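Local coordinates for protein PBP5 (Haemophilus influenzae, PDB 3A3J) that removes the terminal D-alanine from the peptide side chains of cell-wall precursors, as a D-alanyl-D-alanine carboxypeptidase, at residues T134-P139 with P145-S150; K39-Y44 with N123-Q128; G141-N146 with G204-A209; E109-S112 with N117-E120. All coordinates share one frame; numbering follows the deposited sequence.

Interaction 1. Residues T134-P139 with P145-S150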
# COMPACT_ATOMS: atom_id res chain seq x y z
N THR A 134 9.17 -2.89 10.35
CA THR A 134 9.16 -4.08 9.58
C THR A 134 10.53 -4.71 9.35
O THR A 134 11.48 -3.99 9.00
CB THR A 134 8.55 -3.75 8.22
OG1 THR A 134 7.24 -3.24 8.47
CG2 THR A 134 8.42 -5.01 7.36
N ASN A 135 10.65 -6.04 9.48
CA ASN A 135 11.86 -6.72 9.02
C ASN A 135 11.56 -8.14 8.52
O ASN A 135 10.96 -8.92 9.22
CB ASN A 135 12.90 -6.84 10.16
CG ASN A 135 14.20 -7.46 9.68
OD1 ASN A 135 14.87 -6.88 8.88
ND2 ASN A 135 14.47 -8.68 10.07
N PHE A 136 12.01 -8.47 7.32
CA PHE A 136 11.73 -9.79 6.76
C PHE A 136 12.96 -10.69 6.87
O PHE A 136 14.10 -10.25 6.67
CB PHE A 136 11.29 -9.66 5.31
CG PHE A 136 10.03 -8.87 5.15
CD1 PHE A 136 8.82 -9.35 5.66
CD2 PHE A 136 10.05 -7.62 4.54
CE1 PHE A 136 7.64 -8.61 5.52
CE2 PHE A 136 8.84 -6.87 4.43
CZ PHE A 136 7.66 -7.37 4.90
N THR A 137 12.70 -11.96 7.12
CA THR A 137 13.75 -12.98 7.09
C THR A 137 13.44 -14.08 6.05
O THR A 137 14.26 -14.94 5.89
CB THR A 137 13.89 -13.67 8.44
OG1 THR A 137 12.62 -14.22 8.80
CG2 THR A 137 14.41 -12.72 9.61
N THR A 138 12.30 -14.04 5.34
CA THR A 138 11.85 -15.13 4.47
C THR A 138 11.05 -14.52 3.39
O THR A 138 10.54 -13.41 3.55
CB THR A 138 10.87 -16.10 5.21
OG1 THR A 138 9.66 -15.38 5.60
CG2 THR A 138 11.51 -16.75 6.45
N PRO A 139 10.86 -15.24 2.28
CA PRO A 139 9.94 -14.70 1.29
C PRO A 139 8.45 -15.14 1.52
O PRO A 139 7.54 -14.64 0.82
CB PRO A 139 10.48 -15.26 -0.01
CG PRO A 139 11.09 -16.59 0.37
CD PRO A 139 11.50 -16.50 1.83
N PRO A 145 11.01 -14.91 15.38
CA PRO A 145 10.84 -13.62 16.11
C PRO A 145 11.61 -12.41 15.53
O PRO A 145 11.41 -11.29 15.97
CB PRO A 145 11.28 -13.96 17.54
CG PRO A 145 12.26 -15.13 17.37
CD PRO A 145 11.80 -15.91 16.13
N ASN A 146 12.46 -12.62 14.54
CA ASN A 146 13.21 -11.54 13.93
C ASN A 146 12.47 -10.98 12.72
O ASN A 146 12.96 -10.08 11.98
CB ASN A 146 14.57 -12.04 13.47
CG ASN A 146 15.45 -12.47 14.62
OD1 ASN A 146 15.34 -11.94 15.73
ND2 ASN A 146 16.32 -13.45 14.36
N GLN A 147 11.30 -11.57 12.47
CA GLN A 147 10.51 -11.18 11.32
C GLN A 147 9.16 -10.63 11.78
O GLN A 147 8.38 -11.34 12.46
CB GLN A 147 10.34 -12.39 10.42
CG GLN A 147 9.58 -12.06 9.21
CD GLN A 147 9.54 -13.17 8.25
OE1 GLN A 147 9.99 -13.01 7.13
NE2 GLN A 147 8.93 -14.32 8.65
N TYR A 148 8.89 -9.35 11.44
CA TYR A 148 7.78 -8.60 12.07
C TYR A 148 7.37 -7.49 11.13
O TYR A 148 8.11 -7.13 10.18
CB TYR A 148 8.16 -7.96 13.47
CG TYR A 148 9.46 -7.17 13.42
CD1 TYR A 148 9.47 -5.84 13.00
CD2 TYR A 148 10.70 -7.80 13.68
CE1 TYR A 148 10.67 -5.14 12.89
CE2 TYR A 148 11.88 -7.11 13.58
CZ TYR A 148 11.85 -5.79 13.18
OH TYR A 148 12.99 -5.10 13.05
N SER A 149 6.17 -6.98 11.36
CA SER A 149 5.73 -5.83 10.62
C SER A 149 4.76 -5.17 11.56
O SER A 149 4.66 -5.53 12.78
CB SER A 149 5.07 -6.19 9.28
OG SER A 149 4.96 -5.04 8.42
N SER A 150 4.00 -4.25 11.01
CA SER A 150 2.94 -3.59 11.80
C SER A 150 1.78 -3.21 10.86
O SER A 150 1.92 -3.18 9.61
CB SER A 150 3.52 -2.35 12.49
OG SER A 150 3.60 -1.33 11.49
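Asn135 and Tyr148 form a single antiparallel bridge, a hydrogen-bonded pair between two segments that are otherwise loop: Asn135 N gives to Tyr148 O at 2.9 Å, and Tyr148 N to Asn135 O at 3.1 Å. Amide side chains carry the bonding further. Asn135 has CG anti to its backbone N (chi1 -177°) and sends ND2 to Asn146 O at 2.8 Å, almost straight at 174°. Gln147, stretched out from the other segment, is long enough for OE1 to serve two donors: Thr137 N, 2.9 Å away and above the carbonyl plane, and Thr138 OG1, at 2.8 Å in that plane on a lone pair. Among the hydroxyls, Ser149 OG donates to Thr134 OG1 at 2.9 Å, while Asp153 is a further partner of Thr134 OG1. Packing comes from the flat Tyr148 ring, one face of which lies under Asn135 N, offset toward the ring's rim, with Asn135 CB 3.4 Å from Tyr148 CZ. Thr138 lies about 8 Å, side chain to side chain, from Lys39, the probable proton acceptor. Both segments belong to the connection between helices 115-128 and 151-164, and Phe136 packs against Val126 and Met154 of those helices and Met41 of helix 38-51.

Interaction 2. Residues K39-Y44 with N123-Q128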
# COMPACT_ATOMS: atom_id res chain seq x y z
N LYS A 39 4.01 -12.09 2.02
CA LYS A 39 3.93 -12.26 0.53
C LYS A 39 3.61 -11.02 -0.29
O LYS A 39 3.79 -10.99 -1.53
CB LYS A 39 2.95 -13.40 0.16
CG LYS A 39 3.52 -14.74 0.67
CD LYS A 39 2.47 -15.82 0.78
CE LYS A 39 3.10 -17.20 1.16
NZ LYS A 39 3.02 -17.32 2.62
N MET A 40 3.00 -10.03 0.36
CA MET A 40 2.80 -8.72 -0.30
C MET A 40 4.16 -8.08 -0.70
O MET A 40 4.32 -7.66 -1.82
CB MET A 40 2.05 -7.76 0.68
CG MET A 40 0.52 -8.00 0.60
SD MET A 40 -0.32 -7.18 1.93
CE MET A 40 0.32 -5.48 2.11
N MET A 41 5.11 -8.05 0.23
CA MET A 41 6.50 -7.57 -0.11
C MET A 41 7.15 -8.44 -1.19
O MET A 41 7.66 -7.96 -2.22
CB MET A 41 7.39 -7.48 1.14
CG MET A 41 8.80 -6.76 0.85
SD MET A 41 8.64 -5.21 -0.08
CE MET A 41 8.49 -4.17 1.31
N THR A 42 7.06 -9.75 -1.00
CA THR A 42 7.57 -10.67 -2.07
C THR A 42 7.01 -10.35 -3.44
O THR A 42 7.74 -10.30 -4.45
CB THR A 42 7.28 -12.18 -1.74
OG1 THR A 42 7.88 -12.52 -0.48
CG2 THR A 42 7.82 -13.09 -2.84
N SER A 43 5.68 -10.18 -3.53
CA SER A 43 5.07 -9.79 -4.83
C SER A 43 5.47 -8.38 -5.28
O SER A 43 5.49 -8.09 -6.47
CB SER A 43 3.53 -9.84 -4.67
OG SER A 43 3.25 -11.06 -3.89
N TYR A 44 5.69 -7.49 -4.33
CA TYR A 44 6.23 -6.15 -4.67
C TYR A 44 7.59 -6.31 -5.43
O TYR A 44 7.71 -5.91 -6.61
CB TYR A 44 6.37 -5.25 -3.42
CG TYR A 44 6.73 -3.81 -3.86
CD1 TYR A 44 5.72 -2.89 -4.21
CD2 TYR A 44 8.06 -3.42 -4.05
CE1 TYR A 44 6.03 -1.58 -4.66
CE2 TYR A 44 8.40 -2.12 -4.49
CZ TYR A 44 7.37 -1.20 -4.78
OH TYR A 44 7.64 0.07 -5.22
N ASN A 123 14.13 -6.23 2.03
CA ASN A 123 14.48 -5.29 3.10
C ASN A 123 14.99 -3.98 2.50
O ASN A 123 14.83 -2.97 3.09
CB ASN A 123 15.45 -5.85 4.11
CG ASN A 123 14.80 -6.91 5.00
OD1 ASN A 123 13.64 -6.78 5.35
ND2 ASN A 123 15.56 -7.95 5.38
N LYS A 124 15.52 -4.03 1.29
CA LYS A 124 15.83 -2.80 0.58
C LYS A 124 14.54 -1.98 0.59
O LYS A 124 14.56 -0.83 0.99
CB LYS A 124 16.30 -3.06 -0.88
CG LYS A 124 16.69 -1.77 -1.66
CD LYS A 124 16.96 -1.96 -3.18
CE LYS A 124 15.77 -2.34 -3.99
NZ LYS A 124 16.15 -2.71 -5.42
N TYR A 125 13.42 -2.58 0.13
CA TYR A 125 12.18 -1.81 -0.11
C TYR A 125 11.58 -1.35 1.21
O TYR A 125 10.88 -0.36 1.28
CB TYR A 125 11.21 -2.61 -0.92
CG TYR A 125 11.57 -2.71 -2.38
CD1 TYR A 125 11.77 -1.56 -3.15
CD2 TYR A 125 11.75 -3.93 -2.97
CE1 TYR A 125 12.08 -1.65 -4.48
CE2 TYR A 125 12.09 -4.01 -4.29
CZ TYR A 125 12.27 -2.88 -5.03
OH TYR A 125 12.56 -3.01 -6.36
N VAL A 126 11.87 -2.08 2.26
CA VAL A 126 11.43 -1.71 3.59
C VAL A 126 12.01 -0.29 3.89
O VAL A 126 11.31 0.57 4.49
CB VAL A 126 11.86 -2.76 4.67
CG1 VAL A 126 11.70 -2.22 6.10
CG2 VAL A 126 11.07 -4.10 4.55
N GLN A 127 13.28 -0.08 3.50
CA GLN A 127 14.03 1.19 3.76
C GLN A 127 13.50 2.20 2.83
O GLN A 127 13.24 3.37 3.17
CB GLN A 127 15.54 1.03 3.42
CG GLN A 127 16.19 0.09 4.35
CD GLN A 127 15.82 0.53 5.73
OE1 GLN A 127 15.65 1.71 5.94
NE2 GLN A 127 15.70 -0.40 6.69
N GLN A 128 13.37 1.78 1.60
CA GLN A 128 12.99 2.71 0.62
C GLN A 128 11.53 3.21 0.85
O GLN A 128 11.23 4.33 0.50
CB GLN A 128 13.16 2.04 -0.70
CG GLN A 128 12.80 2.84 -1.89
CD GLN A 128 12.96 1.96 -3.07
OE1 GLN A 128 14.00 1.30 -3.19
NE2 GLN A 128 11.95 1.89 -3.94
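Tyr44 and Tyr125 make a T-shaped aromatic pair where helix 38-51 crosses helix 115-128 nearly at right angles (94°), in the helical part of the penicillin-binding protein fold. The edge of Tyr44 points at the face of Tyr125, with ring planes 76° apart and centroids separated by 4.9 Å. Tyr44 CE2 does the touching: it stands above the centre of the Tyr125 ring, 3.7 Å from Tyr125 CD1, so that a positively polarised C-H meets the pi cloud. Tyr44 reaches this place because its CG lies anti to the backbone N (chi1 -171°), which carries the ring across the gap between the helices. Over the opposite face of Tyr125, toward its rim, lies CE of the neighbouring Lys124.

The segment axes approach no closer than 10.4 Å, a wide separation that long side chains have to bridge, and tyrosine and methionine suit the task. Tyr44 OH bonds to Asp164, which satisfies the polar end of a buried ring. Met41, one helical turn before Tyr44, bends its flexible chain so that its sulfur lies obliquely beside the Tyr125 ring, a Met-aromatic contact with SD 5.5 Å from the centroid. Helix 38-51 also carries Lys39, the probable proton acceptor, whose NZ bonds to Ser36 OG away from this interface; the aromatic packing thus joins the helix that carries Lys39 to helix 115-128. Beyond the sulfur, the Met41 CE methyl lies 3.8 Å from Tyr125 CB and 4.1 Å from Val126 CG2.

Interaction 3. Residues G141-N146 with G204-A209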
# COMPACT_ATOMS: atom_id res chain seq x y z
N GLY A 141 6.94 -15.79 5.08
CA GLY A 141 6.31 -15.31 6.30
C GLY A 141 6.21 -16.31 7.44
O GLY A 141 5.55 -16.06 8.45
N LEU A 142 6.90 -17.46 7.31
CA LEU A 142 6.91 -18.45 8.34
C LEU A 142 7.43 -17.77 9.58
O LEU A 142 8.40 -17.04 9.52
CB LEU A 142 7.85 -19.59 7.93
CG LEU A 142 8.37 -20.48 9.06
CD1 LEU A 142 7.08 -21.12 9.69
CD2 LEU A 142 9.58 -21.60 8.67
N ASP A 143 6.82 -18.04 10.72
CA ASP A 143 7.05 -17.21 11.87
C ASP A 143 8.49 -17.26 12.31
O ASP A 143 9.12 -18.30 12.27
CB ASP A 143 6.15 -17.64 13.03
CG ASP A 143 4.68 -17.15 12.86
OD1 ASP A 143 4.39 -16.31 11.98
OD2 ASP A 143 3.81 -17.59 13.63
N ASP A 144 8.97 -16.18 12.86
CA ASP A 144 10.37 -16.08 13.27
C ASP A 144 10.45 -14.81 14.15
O ASP A 144 10.00 -13.75 13.74
CB ASP A 144 11.25 -15.95 11.99
CG ASP A 144 12.72 -15.56 12.28
OD1 ASP A 144 13.04 -15.15 13.40
OD2 ASP A 144 13.54 -15.60 11.32
N PRO A 145 11.01 -14.91 15.38
CA PRO A 145 10.84 -13.62 16.11
C PRO A 145 11.61 -12.41 15.53
O PRO A 145 11.41 -11.29 15.97
CB PRO A 145 11.28 -13.96 17.54
CG PRO A 145 12.26 -15.13 17.37
CD PRO A 145 11.80 -15.91 16.13
N ASN A 146 12.46 -12.62 14.54
CA ASN A 146 13.21 -11.54 13.93
C ASN A 146 12.47 -10.98 12.72
O ASN A 146 12.96 -10.08 11.98
CB ASN A 146 14.57 -12.04 13.47
CG ASN A 146 15.45 -12.47 14.62
OD1 ASN A 146 15.34 -11.94 15.73
ND2 ASN A 146 16.32 -13.45 14.36
N GLY A 204 -3.67 -13.72 6.30
CA GLY A 204 -2.62 -14.46 6.97
C GLY A 204 -3.12 -14.89 8.34
O GLY A 204 -4.21 -14.46 8.79
N HIS A 205 -2.33 -15.72 9.01
CA HIS A 205 -2.64 -16.18 10.37
C HIS A 205 -1.35 -16.60 11.03
O HIS A 205 -0.46 -17.18 10.39
CB HIS A 205 -3.70 -17.33 10.35
CG HIS A 205 -3.31 -18.53 9.53
ND1 HIS A 205 -2.52 -19.56 10.03
CD2 HIS A 205 -3.57 -18.85 8.23
CE1 HIS A 205 -2.28 -20.42 9.07
NE2 HIS A 205 -2.93 -20.03 7.97
N THR A 206 -1.22 -16.36 12.32
CA THR A 206 -0.07 -16.85 13.05
C THR A 206 -0.55 -17.28 14.41
O THR A 206 -1.38 -16.59 15.01
CB THR A 206 0.97 -15.71 13.26
OG1 THR A 206 1.89 -16.11 14.29
CG2 THR A 206 0.27 -14.43 13.72
N SER A 207 -0.07 -18.41 14.92
CA SER A 207 -0.36 -18.77 16.31
C SER A 207 0.13 -17.77 17.32
O SER A 207 -0.25 -17.92 18.50
CB SER A 207 0.33 -20.08 16.68
OG SER A 207 -0.13 -21.11 15.81
N GLN A 208 0.99 -16.80 16.97
CA GLN A 208 1.41 -15.79 18.01
C GLN A 208 0.28 -14.82 18.33
O GLN A 208 0.32 -14.15 19.36
CB GLN A 208 2.59 -14.93 17.60
CG GLN A 208 3.85 -15.69 17.29
CD GLN A 208 4.37 -16.36 18.50
OE1 GLN A 208 4.20 -15.86 19.61
NE2 GLN A 208 5.00 -17.49 18.32
N ALA A 209 -0.72 -14.67 17.45
CA ALA A 209 -1.66 -13.55 17.70
C ALA A 209 -3.09 -13.76 17.25
O ALA A 209 -3.97 -13.07 17.74
CB ALA A 209 -1.12 -12.26 17.09
O HOH W 1 2.44 -17.54 10.63
O HOH W 2 4.44 -19.20 15.75
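Asp143 and Thr206 tie a loop to the end of strand 197-206, an outermost strand of the five-stranded antiparallel sheet of the penicillin-binding protein fold and the one that carries Lys202, the probable substrate-binding residue. The tight part is a single short bond: Thr206 OG1 donates to Asp143 OD2 at 2.5 Å, meeting the oxygen on its syn side and 27° out of the carboxylate plane. The hydroxyl is used twice, since it also accepts from Gln208 N at 2.9 Å in an ST turn as the chain leaves the strand. Threonine suits the place, combining a beta-branched strand residue with a hydroxyl that both gives and takes. After Asp143 an Asx turn shapes the loop, Asp144 OD1 receiving Asn146 N at 2.8 Å.

Around this bond the contact is loose and wet. Only about 100 Å² is buried between the segments, and Ser207 and Gln208 are exposed. A water sits on each carboxylate oxygen, on OD2 in addition to the threonine bond. One water donates to Asp143 OD1 and His205 O, linking the carboxylate to the strand backbone. The other donates to Asp143 OD2 at 2.7 Å and accepts from Gln208 NE2 at 3.1 Å.

Interaction 4. Residues E109-S112 with N117-E120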
# COMPACT_ATOMS: atom_id res chain seq x y z
N GLU A 109 14.45 -17.54 -5.79
CA GLU A 109 15.64 -18.12 -6.45
C GLU A 109 15.73 -17.68 -7.89
O GLU A 109 16.81 -17.40 -8.40
CB GLU A 109 15.63 -19.65 -6.33
CG GLU A 109 15.67 -20.04 -4.84
CD GLU A 109 15.78 -21.53 -4.59
OE1 GLU A 109 15.45 -22.27 -5.52
OE2 GLU A 109 16.17 -21.95 -3.48
N HIS A 110 14.62 -17.61 -8.60
CA HIS A 110 14.75 -17.16 -9.98
C HIS A 110 15.25 -15.70 -10.11
O HIS A 110 15.95 -15.36 -11.08
CB HIS A 110 13.43 -17.35 -10.72
CG HIS A 110 13.42 -16.86 -12.16
ND1 HIS A 110 14.12 -17.49 -13.16
CD2 HIS A 110 12.72 -15.87 -12.76
CE1 HIS A 110 13.87 -16.90 -14.32
NE2 HIS A 110 13.04 -15.90 -14.11
N ILE A 111 14.86 -14.84 -9.16
CA ILE A 111 15.11 -13.40 -9.25
C ILE A 111 16.47 -13.15 -8.61
O ILE A 111 17.26 -12.41 -9.15
CB ILE A 111 14.01 -12.59 -8.50
CG1 ILE A 111 12.69 -12.59 -9.31
CG2 ILE A 111 14.47 -11.19 -8.23
CD1 ILE A 111 11.48 -12.25 -8.42
N SER A 112 16.73 -13.75 -7.48
CA SER A 112 17.97 -13.42 -6.77
C SER A 112 19.05 -14.50 -6.69
O SER A 112 20.07 -14.27 -6.07
CB SER A 112 17.67 -12.88 -5.36
OG SER A 112 17.21 -11.54 -5.47
N ASN A 117 19.47 -13.81 -0.49
CA ASN A 117 19.77 -12.58 -1.21
C ASN A 117 18.45 -11.88 -1.57
O ASN A 117 18.34 -10.65 -1.48
CB ASN A 117 20.58 -12.91 -2.45
CG ASN A 117 22.02 -13.36 -2.11
OD1 ASN A 117 22.51 -13.22 -0.97
ND2 ASN A 117 22.69 -13.90 -3.11
N PHE A 118 17.43 -12.66 -1.97
CA PHE A 118 16.15 -12.10 -2.34
C PHE A 118 15.53 -11.35 -1.18
O PHE A 118 14.95 -10.31 -1.37
CB PHE A 118 15.17 -13.19 -2.78
CG PHE A 118 13.80 -12.68 -3.11
CD1 PHE A 118 13.49 -12.27 -4.39
CD2 PHE A 118 12.80 -12.63 -2.12
CE1 PHE A 118 12.20 -11.86 -4.69
CE2 PHE A 118 11.52 -12.19 -2.40
CZ PHE A 118 11.22 -11.82 -3.68
N VAL A 119 15.66 -11.92 0.00
CA VAL A 119 15.08 -11.38 1.18
C VAL A 119 15.66 -9.97 1.41
O VAL A 119 15.03 -9.11 2.05
CB VAL A 119 15.40 -12.28 2.41
CG1 VAL A 119 15.05 -11.57 3.61
CG2 VAL A 119 14.60 -13.63 2.40
N GLU A 120 16.90 -9.75 0.92
CA GLU A 120 17.62 -8.54 1.20
C GLU A 120 17.03 -7.42 0.34
O GLU A 120 16.99 -6.27 0.77
CB GLU A 120 19.11 -8.75 0.95
CG GLU A 120 19.93 -7.89 1.78
CD GLU A 120 19.42 -7.81 3.23
OE1 GLU A 120 19.13 -8.85 3.87
OE2 GLU A 120 19.37 -6.68 3.73
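Ile111 and Ser112, the last two residues of helix 101-112, lie against Phe118 of the next helix.

Ile111 is the first to touch. Its long branch reaches the Phe118 ring at the edge, near the ring plane, with Ile111 CD1 3.8 Å from Phe118 CE1, while the short branch CG2 lies 4.1 Å from Phe118 CD1. A branched isoleucine can offer both methyls to one edge of the ring, and it packs also on Val46 of helix 38-51. Phe118 presents this edge because its CG is anti to the backbone N (chi1 177°), and the same ring touches Thr42 and Val45 of helix 38-51, which makes a large apolar residue apt here.

Between the segments runs a very short link, so the pair is a tight helix-loop-helix connection in which the end of helix 101-112 abuts the start of helix 115-128. Asn114, in the link, bonds through OD1 to Asn117 N.

Ser112 occupies the narrowest place. Its CA is 5.0 Å from that of Phe118, a spacing that suits a small side chain: Ser112 CB is 3.4 Å from Phe118 N, and Ser112 OG is 3.4 Å from Phe118 CA, all by van der Waals contact. The carbonyl of Ser112 borders the exposed Asn117, whose CB stands 3.9 Å from Ser112 O.

In the fold
Along the chain, interaction 4 comes within the span bridged by interaction 2, and interactions 1 and 3 follow it; all four lie in the carboxypeptidase region. Helix 115-128 is shared by interactions 2 and 4, whose centres are 12 Å apart, and Thr42 packs on Phe118 between them. Interactions 1 and 3, with centres 9 Å apart, share Pro145 and Asn146 and are joined further by Thr137 OG1 with Asp144 OD2. Interaction 1 also meets interaction 2, at a centre distance of 11 Å, through Pro139 O with Thr42 OG1 and Phe136 O with Asn123 ND2. The connected chain of contacts thus runs from the helices around Lys39 to the sheet edge carrying Lys202.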